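Local coordinates for protein purine nucleoside phosphorylase (Schistosoma mansoni, PDB 5KO6) that probably catalyses the reversible phosphorolysis of purine nucleosides such as inosine and guanosine, giving the free base and ribose 1-phosphate, at residues A[29-34]-A[80-85]; A[113-118]-A[235-240]. All coordinates share one frame; numbering follows the deposited sequence.

How the contacts relate
Contact 1 (29-34 with 80-85) and contact 2 (113-118 with 235-240) lie side by side in one mixed beta sheet, their centres about 10 Å apart. The sheet order is 78-84, 29-32, 112-121, 236-246, with these four strands running parallel. Along the chain the contacts come in series: contact 1 is closed before contact 2 opens. Strands 29-32 and 112-121 are the shared seam, where G30 O lies 2.9 Å from L114 N, a probable hydrogen bond. Both contacts reach the bound ribose 1-phosphate at the C-terminal ends of their first segments, so the parallel core delivers two neighbouring segment ends to one ligand.

Contact 1 (A[29-34]-A[80-85]); sequences IGIICG and IVAMQG. With R1P (1-O-phosphono-alpha-D-ribofuranose), chain C.
The parallel pair I29-I32 and I80-M83 belongs to the central sheet of the nucleoside phosphorylase fold: the strand axes approach to 4.7 Å, and their directions differ by 19°. Three backbone bonds set the register. V81 N gives to I29 O at 2.9 Å, V81 O takes I31 N at 2.9 Å, and M83 N reaches I31 O at 3.1 Å. I29, I31, I80 and A82 share one face. There I31 has chi1 of 71°, which puts CG1 between its backbone N and carbonyl carbon and presses it on A82 CB at 3.4 Å, a compressed carbon-carbon approach. Farther out, the CD1 atoms of I31 and I80 meet at 3.9 Å as the two side chains cross. Helix 39-42 packs on A82 through I41. On the other face, where helix 95-108 packs through P101 and M105 on M83 and through I102 on I32, the side chains of I32 and M83 run alongside each other, M83 SD against I32 CG1 and CD1. Past the last direct bond a water accepts from C33 N at 2.9 Å. The segment ends at the ligand, where G34 CA stands 3.3 Å from R1P O3P.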
ATOM      1  N   ILE A  29      -0.422 -32.922  -1.760  1.00 19.34           N
ATOM      2  CA  ILE A  29      -0.912 -31.829  -2.589  1.00 18.13           C
ATOM      3  C   ILE A  29      -1.899 -31.027  -1.760  1.00 19.64           C
ATOM      4  O   ILE A  29      -2.713 -31.601  -1.028  1.00 19.43           O
ATOM      5  CB  ILE A  29      -1.591 -32.378  -3.864  1.00 22.05           C
ATOM      6  CG1 ILE A  29      -0.597 -33.197  -4.681  1.00 21.60           C
ATOM      7  CG2 ILE A  29      -2.192 -31.251  -4.712  1.00 20.44           C
ATOM      8  CD1 ILE A  29      -1.244 -34.137  -5.686  1.00 23.67           C
ATOM      9  N   GLY A  30      -1.811 -29.699  -1.851  1.00 16.52           N
ATOM     10  CA  GLY A  30      -2.773 -28.804  -1.234  1.00 15.83           C
ATOM     11  C   GLY A  30      -3.585 -28.142  -2.327  1.00 16.16           C
ATOM     12  O   GLY A  30      -3.095 -27.946  -3.437  1.00 15.71           O
ATOM     13  N   ILE A  31      -4.846 -27.825  -2.025  1.00 16.02           N
ATOM     14  CA  ILE A  31      -5.698 -27.082  -2.953  1.00 16.31           C
ATOM     15  C   ILE A  31      -6.427 -25.952  -2.229  1.00 17.12           C
ATOM     16  O   ILE A  31      -6.874 -26.097  -1.084  1.00 17.11           O
ATOM     17  CB  ILE A  31      -6.672 -27.957  -3.787  1.00 19.85           C
ATOM     18  CG1 ILE A  31      -7.778 -28.529  -2.926  1.00 22.80           C
ATOM     19  CG2 ILE A  31      -5.930 -29.076  -4.516  1.00 21.74           C
ATOM     20  CD1 ILE A  31      -8.831 -29.282  -3.727  1.00 23.73           C
ATOM     21  N   ILE A  32      -6.540 -24.815  -2.908  1.00 14.65           N
ATOM     22  CA  ILE A  32      -7.286 -23.656  -2.429  1.00 14.13           C
ATOM     23  C   ILE A  32      -8.114 -23.199  -3.613  1.00 15.90           C
ATOM     24  O   ILE A  32      -7.569 -22.980  -4.700  1.00 18.44           O
ATOM     25  CB  ILE A  32      -6.344 -22.528  -1.967  1.00 14.82           C
ATOM     26  CG1 ILE A  32      -5.490 -22.974  -0.767  1.00 15.52           C
ATOM     27  CG2 ILE A  32      -7.146 -21.273  -1.636  1.00 17.55           C
ATOM     28  CD1 ILE A  32      -4.414 -21.962  -0.370  1.00 15.79           C
ATOM     29  N   CYS A  33      -9.430 -23.127  -3.437  1.00 17.58           N
ATOM     30  CA  CYS A  33     -10.347 -22.976  -4.559  1.00 18.79           C
ATOM     31  C   CYS A  33     -11.040 -21.619  -4.531  1.00 20.57           C
ATOM     32  O   CYS A  33     -11.338 -21.067  -3.464  1.00 22.09           O
ATOM     33  CB  CYS A  33     -11.387 -24.098  -4.548  1.00 23.54           C
ATOM     34  SG  CYS A  33     -10.618 -25.749  -4.510  1.00 27.31           S
ATOM     35  N   GLY A  34     -11.311 -21.095  -5.728  1.00 18.66           N
ATOM     36  CA  GLY A  34     -11.886 -19.781  -5.875  1.00 19.17           C
ATOM     37  C   GLY A  34     -13.380 -19.757  -5.597  1.00 19.53           C
ATOM     38  O   GLY A  34     -14.019 -20.776  -5.336  1.00 21.15           O
ATOM     39  N   ILE A  80      -4.558 -35.564  -0.576  1.00 22.56           N
ATOM     40  CA  ILE A  80      -4.649 -34.116  -0.676  1.00 22.46           C
ATOM     41  C   ILE A  80      -5.225 -33.504   0.597  1.00 20.92           C
ATOM     42  O   ILE A  80      -5.867 -34.173   1.413  1.00 21.66           O
ATOM     43  CB  ILE A  80      -5.419 -33.621  -1.928  1.00 26.13           C
ATOM     44  CG1 ILE A  80      -6.924 -33.735  -1.725  1.00 31.03           C
ATOM     45  CG2 ILE A  80      -4.998 -34.380  -3.198  1.00 26.01           C
ATOM     46  CD1 ILE A  80      -7.705 -32.897  -2.709  1.00 34.20           C
ATOM     47  N   VAL A  81      -4.955 -32.208   0.763  1.00 19.10           N
ATOM     48  CA  VAL A  81      -5.579 -31.382   1.789  1.00 18.74           C
ATOM     49  C   VAL A  81      -6.105 -30.114   1.124  1.00 17.82           C
ATOM     50  O   VAL A  81      -5.385 -29.462   0.355  1.00 18.34           O
ATOM     51  CB  VAL A  81      -4.610 -31.073   2.952  1.00 16.88           C
ATOM     52  CG1 VAL A  81      -3.312 -30.397   2.467  1.00 17.63           C
ATOM     53  CG2 VAL A  81      -5.292 -30.251   4.025  1.00 18.03           C
ATOM     54  N   ALA A  82      -7.360 -29.768   1.411  1.00 18.83           N
ATOM     55  CA  ALA A  82      -8.014 -28.598   0.835  1.00 18.49           C
ATOM     56  C   ALA A  82      -8.420 -27.620   1.927  1.00 20.08           C
ATOM     57  O   ALA A  82      -8.840 -28.030   3.018  1.00 19.83           O
ATOM     58  CB  ALA A  82      -9.278 -29.013   0.076  1.00 18.86           C
ATOM     59  N   MET A  83      -8.307 -26.329   1.624  1.00 18.20           N
ATOM     60  CA  MET A  83      -8.933 -25.292   2.440  1.00 18.13           C
ATOM     61  C   MET A  83     -10.328 -25.055   1.884  1.00 19.23           C
ATOM     62  O   MET A  83     -10.478 -24.614   0.741  1.00 20.72           O
ATOM     63  CB  MET A  83      -8.117 -24.007   2.407  1.00 17.19           C
ATOM     64  CG  MET A  83      -6.779 -24.152   3.097  1.00 19.05           C
ATOM     65  SD  MET A  83      -5.840 -22.625   3.309  1.00 19.25           S
ATOM     66  CE  MET A  83      -6.739 -21.842   4.654  1.00 19.53           C
ATOM     67  N   GLN A  84     -11.349 -25.368   2.677  1.00 18.71           N
ATOM     68  CA  GLN A  84     -12.740 -25.128   2.289  1.00 18.62           C
ATOM     69  C   GLN A  84     -13.172 -23.846   2.998  1.00 19.90           C
ATOM     70  O   GLN A  84     -13.525 -23.869   4.179  1.00 20.20           O
ATOM     71  CB  GLN A  84     -13.616 -26.310   2.676  1.00 19.99           C
ATOM     72  CG  GLN A  84     -15.040 -26.179   2.188  1.00 22.58           C
ATOM     73  CD  GLN A  84     -15.851 -27.398   2.516  1.00 26.43           C
ATOM     74  OE1 GLN A  84     -15.886 -27.846   3.661  1.00 26.16           O
ATOM     75  NE2 GLN A  84     -16.495 -27.963   1.506  1.00 28.35           N
ATOM     76  N   GLY A  85     -13.158 -22.738   2.273  1.00 21.09           N
ATOM     77  CA  GLY A  85     -13.339 -21.444   2.901  1.00 22.80           C
ATOM     78  C   GLY A  85     -12.014 -20.716   2.946  1.00 22.66           C
ATOM     79  O   GLY A  85     -11.280 -20.771   3.936  1.00 25.62           O
TER
HETATM   80  C5  R1P C 302     -14.983 -11.001  -5.925  0.75 22.08           C
HETATM   81  O5  R1P C 302     -16.025 -11.276  -6.802  0.75 20.26           O
HETATM   82  C4  R1P C 302     -14.441 -12.289  -5.309  0.75 25.05           C
HETATM   83  O4  R1P C 302     -14.068 -13.110  -6.277  0.75 27.28           O
HETATM   84  C1  R1P C 302     -12.523 -13.432  -6.026  0.75 30.75           C
HETATM   85  C2  R1P C 302     -12.040 -12.309  -5.454  0.75 32.14           C
HETATM   86  O2  R1P C 302     -10.760 -12.560  -4.754  0.75 31.53           O
HETATM   87  C3  R1P C 302     -13.138 -11.980  -4.470  0.75 28.07           C
HETATM   88  O3  R1P C 302     -13.040 -12.783  -3.375  0.75 21.01           O
HETATM   89  O1  R1P C 302     -12.457 -14.476  -5.159  0.75 21.19           O
HETATM   90  P   R1P C 302     -11.301 -15.612  -5.395  0.75 18.86           P
HETATM   91  O1P R1P C 302     -11.147 -16.355  -4.086  0.75 20.10           O
HETATM   92  O2P R1P C 302     -10.041 -14.880  -5.782  0.75 20.71           O
HETATM   93  O3P R1P C 302     -11.812 -16.509  -6.466  0.75 17.99           O
HETATM   94  O   HOH W   1     -10.502 -22.658  -0.763  1.00 30.20           O

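Contact 2 (A[113-118]-A[235-240]). With R1P (1-O-phosphono-alpha-D-ribofuranose), chain C; CYT (6-aminopyrimidin-2(1H)-one), chain B.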
ATOM      1  N   LEU A 113       0.962 -26.948  -4.401  1.00 16.66           N
ATOM      2  CA  LEU A 113      -0.271 -26.237  -4.071  1.00 15.69           C
ATOM      3  C   LEU A 113      -0.946 -25.814  -5.371  1.00 17.81           C
ATOM      4  O   LEU A 113      -0.332 -25.131  -6.199  1.00 17.23           O
ATOM      5  CB  LEU A 113       0.037 -25.022  -3.187  1.00 14.46           C
ATOM      6  CG  LEU A 113      -1.113 -24.094  -2.803  1.00 14.87           C
ATOM      7  CD1 LEU A 113      -2.175 -24.847  -2.002  1.00 17.24           C
ATOM      8  CD2 LEU A 113      -0.576 -22.894  -2.010  1.00 16.54           C
ATOM      9  N   LEU A 114      -2.197 -26.239  -5.556  1.00 16.70           N
ATOM     10  CA  LEU A 114      -2.998 -25.872  -6.714  1.00 15.24           C
ATOM     11  C   LEU A 114      -4.038 -24.850  -6.280  1.00 16.75           C
ATOM     12  O   LEU A 114      -4.760 -25.079  -5.305  1.00 16.67           O
ATOM     13  CB  LEU A 114      -3.694 -27.105  -7.293  1.00 17.09           C
ATOM     14  CG  LEU A 114      -2.814 -28.334  -7.545  1.00 17.98           C
ATOM     15  CD1 LEU A 114      -3.665 -29.480  -8.084  1.00 20.98           C
ATOM     16  CD2 LEU A 114      -1.666 -28.013  -8.516  1.00 17.95           C
ATOM     17  N   ILE A 115      -4.124 -23.734  -7.001  1.00 14.34           N
ATOM     18  CA  ILE A 115      -4.958 -22.604  -6.610  1.00 15.32           C
ATOM     19  C   ILE A 115      -5.824 -22.185  -7.787  1.00 16.66           C
ATOM     20  O   ILE A 115      -5.340 -22.089  -8.919  1.00 17.47           O
ATOM     21  CB  ILE A 115      -4.086 -21.413  -6.167  1.00 15.03           C
ATOM     22  CG1 ILE A 115      -3.113 -21.819  -5.061  1.00 17.24           C
ATOM     23  CG2 ILE A 115      -4.978 -20.254  -5.700  1.00 17.33           C
ATOM     24  CD1 ILE A 115      -2.134 -20.709  -4.701  1.00 19.50           C
ATOM     25  N   THR A 116      -7.111 -21.932  -7.523  1.00 15.83           N
ATOM     26  CA  THR A 116      -7.964 -21.252  -8.491  1.00 15.55           C
ATOM     27  C   THR A 116      -8.504 -19.957  -7.899  1.00 14.87           C
ATOM     28  O   THR A 116      -8.583 -19.788  -6.680  1.00 16.74           O
ATOM     29  CB  THR A 116      -9.126 -22.121  -8.987  1.00 16.78           C
ATOM     30  OG1 THR A 116      -9.967 -22.518  -7.890  1.00 16.56           O
ATOM     31  CG2 THR A 116      -8.592 -23.360  -9.704  1.00 16.33           C
ATOM     32  N   ASN A 117      -8.884 -19.041  -8.785  1.00 14.64           N
ATOM     33  CA  ASN A 117      -9.541 -17.810  -8.370  1.00 14.05           C
ATOM     34  C   ASN A 117     -10.427 -17.317  -9.504  1.00 14.17           C
ATOM     35  O   ASN A 117     -10.301 -17.758 -10.648  1.00 15.13           O
ATOM     36  CB  ASN A 117      -8.527 -16.721  -7.964  1.00 14.66           C
ATOM     37  CG  ASN A 117      -7.617 -16.293  -9.116  1.00 15.46           C
ATOM     38  OD1 ASN A 117      -8.068 -15.746 -10.126  1.00 16.44           O
ATOM     39  ND2 ASN A 117      -6.318 -16.525  -8.955  1.00 18.79           N
ATOM     40  N   LEU A 118     -11.322 -16.387  -9.164  1.00 14.42           N
ATOM     41  CA  LEU A 118     -12.091 -15.622 -10.139  1.00 14.33           C
ATOM     42  C   LEU A 118     -11.446 -14.249 -10.256  1.00 13.10           C
ATOM     43  O   LEU A 118     -11.060 -13.647  -9.249  1.00 16.76           O
ATOM     44  CB  LEU A 118     -13.543 -15.456  -9.683  1.00 18.45           C
ATOM     45  CG  LEU A 118     -14.560 -16.541 -10.069  1.00 20.46           C
ATOM     46  CD1 LEU A 118     -14.940 -16.471 -11.542  1.00 18.92           C
ATOM     47  CD2 LEU A 118     -14.063 -17.925  -9.720  1.00 24.21           C
ATOM     48  N   ILE A 235       7.129 -24.817  -1.589  1.00 16.98           N
ATOM     49  CA  ILE A 235       6.005 -25.522  -2.194  1.00 16.34           C
ATOM     50  C   ILE A 235       5.824 -24.972  -3.602  1.00 17.09           C
ATOM     51  O   ILE A 235       5.776 -23.749  -3.796  1.00 17.71           O
ATOM     52  CB  ILE A 235       4.731 -25.310  -1.355  1.00 16.27           C
ATOM     53  CG1 ILE A 235       4.885 -25.984   0.019  1.00 17.03           C
ATOM     54  CG2 ILE A 235       3.501 -25.830  -2.118  1.00 16.39           C
ATOM     55  CD1 ILE A 235       3.672 -25.806   0.926  1.00 16.70           C
ATOM     56  N   LYS A 236       5.746 -25.865  -4.583  1.00 17.00           N
ATOM     57  CA  LYS A 236       5.491 -25.468  -5.963  1.00 17.55           C
ATOM     58  C   LYS A 236       4.020 -25.112  -6.140  1.00 19.31           C
ATOM     59  O   LYS A 236       3.142 -25.671  -5.476  1.00 19.37           O
ATOM     60  CB  LYS A 236       5.828 -26.619  -6.913  1.00 19.32           C
ATOM     61  CG  LYS A 236       7.279 -27.075  -6.900  1.00 24.67           C
ATOM     62  CD  LYS A 236       7.437 -28.310  -7.789  1.00 34.27           C
ATOM     63  CE  LYS A 236       8.844 -28.872  -7.746  1.00 46.28           C
ATOM     64  NZ  LYS A 236       8.948 -30.114  -8.565  1.00 53.07           N
ATOM     65  N   VAL A 237       3.751 -24.182  -7.053  1.00 16.59           N
ATOM     66  CA  VAL A 237       2.412 -23.621  -7.208  1.00 15.26           C
ATOM     67  C   VAL A 237       1.969 -23.660  -8.663  1.00 15.53           C
ATOM     68  O   VAL A 237       2.738 -23.311  -9.564  1.00 16.80           O
ATOM     69  CB  VAL A 237       2.369 -22.166  -6.711  1.00 15.47           C
ATOM     70  CG1 VAL A 237       1.039 -21.499  -7.093  1.00 17.03           C
ATOM     71  CG2 VAL A 237       2.589 -22.118  -5.210  1.00 16.40           C
ATOM     72  N   LEU A 238       0.711 -24.048  -8.881  1.00 16.83           N
ATOM     73  CA  LEU A 238      -0.026 -23.755 -10.101  1.00 15.32           C
ATOM     74  C   LEU A 238      -1.220 -22.899  -9.705  1.00 16.56           C
ATOM     75  O   LEU A 238      -1.965 -23.268  -8.793  1.00 16.39           O
ATOM     76  CB  LEU A 238      -0.547 -25.044 -10.734  1.00 15.60           C
ATOM     77  CG  LEU A 238      -1.523 -24.837 -11.895  1.00 16.41           C
ATOM     78  CD1 LEU A 238      -0.817 -24.246 -13.131  1.00 18.20           C
ATOM     79  CD2 LEU A 238      -2.205 -26.148 -12.261  1.00 19.53           C
ATOM     80  N   ALA A 239      -1.400 -21.757 -10.367  1.00 14.00           N
ATOM     81  CA  ALA A 239      -2.532 -20.877 -10.081  1.00 13.10           C
ATOM     82  C   ALA A 239      -3.256 -20.563 -11.378  1.00 15.36           C
ATOM     83  O   ALA A 239      -2.626 -20.193 -12.374  1.00 16.51           O
ATOM     84  CB  ALA A 239      -2.087 -19.578  -9.379  1.00 14.71           C
ATOM     85  N   VAL A 240      -4.577 -20.745 -11.378  1.00 14.28           N
ATOM     86  CA  VAL A 240      -5.401 -20.571 -12.568  1.00 14.53           C
ATOM     87  C   VAL A 240      -6.520 -19.595 -12.241  1.00 14.98           C
ATOM     88  O   VAL A 240      -7.257 -19.788 -11.266  1.00 17.08           O
ATOM     89  CB  VAL A 240      -5.986 -21.910 -13.046  1.00 14.28           C
ATOM     90  CG1 VAL A 240      -6.832 -21.691 -14.287  1.00 17.17           C
ATOM     91  CG2 VAL A 240      -4.858 -22.902 -13.314  1.00 17.43           C
TER
HETATM   92  C5  R1P C 302     -14.983 -11.001  -5.925  0.75 22.08           C
HETATM   93  O5  R1P C 302     -16.025 -11.276  -6.802  0.75 20.26           O
HETATM   94  C4  R1P C 302     -14.441 -12.289  -5.309  0.75 25.05           C
HETATM   95  O4  R1P C 302     -14.068 -13.110  -6.277  0.75 27.28           O
HETATM   96  C1  R1P C 302     -12.523 -13.432  -6.026  0.75 30.75           C
HETATM   97  C2  R1P C 302     -12.040 -12.309  -5.454  0.75 32.14           C
HETATM   98  O2  R1P C 302     -10.760 -12.560  -4.754  0.75 31.53           O
HETATM   99  C3  R1P C 302     -13.138 -11.980  -4.470  0.75 28.07           C
HETATM  100  O3  R1P C 302     -13.040 -12.783  -3.375  0.75 21.01           O
HETATM  101  O1  R1P C 302     -12.457 -14.476  -5.159  0.75 21.19           O
HETATM  102  P   R1P C 302     -11.301 -15.612  -5.395  0.75 18.86           P
HETATM  103  O1P R1P C 302     -11.147 -16.355  -4.086  0.75 20.10           O
HETATM  104  O2P R1P C 302     -10.041 -14.880  -5.782  0.75 20.71           O
HETATM  105  O3P R1P C 302     -11.812 -16.509  -6.466  0.75 17.99           O
HETATM  106  N3  CYT B 301     -12.396  -8.600 -10.196  1.00 40.49           N
HETATM  107  C4  CYT B 301     -13.338  -9.025 -11.045  1.00 42.92           C
HETATM  108  N1  CYT B 301     -12.657 -10.627  -8.978  1.00 44.10           N
HETATM  109  C2  CYT B 301     -12.031  -9.382  -9.152  1.00 42.42           C
HETATM  110  O2  CYT B 301     -11.179  -9.021  -8.341  1.00 40.54           O
HETATM  111  N4  CYT B 301     -13.664  -8.224 -12.061  1.00 45.58           N
HETATM  112  C5  CYT B 301     -13.982 -10.292 -10.889  1.00 43.41           C
HETATM  113  C6  CYT B 301     -13.615 -11.052  -9.851  1.00 44.20           C
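Backbone bonding between L113-N117 and K236-V240 is a continuous parallel ladder of five hydrogen bonds. Within the two segments the first is L113 N to K236 O, at 2.7 Å with an N-H...O angle of 169°. L113 O then accepts L238 N, and I115 N turns back to L238 O at 2.8 Å. I115 O receives V240 N. The last of the five, N117 N to V240 O, is 3.1 Å and the most bent, 146° at the hydrogen. Pairing continues beyond both ends, K236 bonding to R111 and N117 to L242.

Apolar contact falls on both faces. From the loop before strand 236-246, I235 CG2 rests on L113 CB at 3.7 Å. On the face of L113, I115, V237 and A239, I115 CD1 touches V237 CG1 at 4.1 Å, and helix 224-232 packs on L113 and V237 through A230. On the face of L114, T116, L238 and V240, L114 lays its CD2 branch across L238 CB at 3.9 Å. Helix 259-283 packs here, F277 touching L114 and T116.

The ladder lies in the mixed sheet of the nucleoside phosphorylase fold, and at N117 and L118 the strand 112-121 passes the bound ribose 1-phosphate.

Polar contact is concentrated at these residues. L118 N donates to R1P O3P at 2.7 Å, a backbone grip on the phosphate. In N117, chi1 of 63° folds the amide back over its own main chain, where OD1 pairs with S241 OG and ND2 with T223 OG1, fixing its rotation; N117 CB is 3.2 Å from R1P O2P. T116 OG1 binds G34 N, tying this strand to the neighbouring segment that also reaches the phosphate. S35, H88, Y90 and S222 also hydrogen-bond the ribose 1-phosphate, and L118 O is the segments' nearest atom to the bound cytosine, close to its N1.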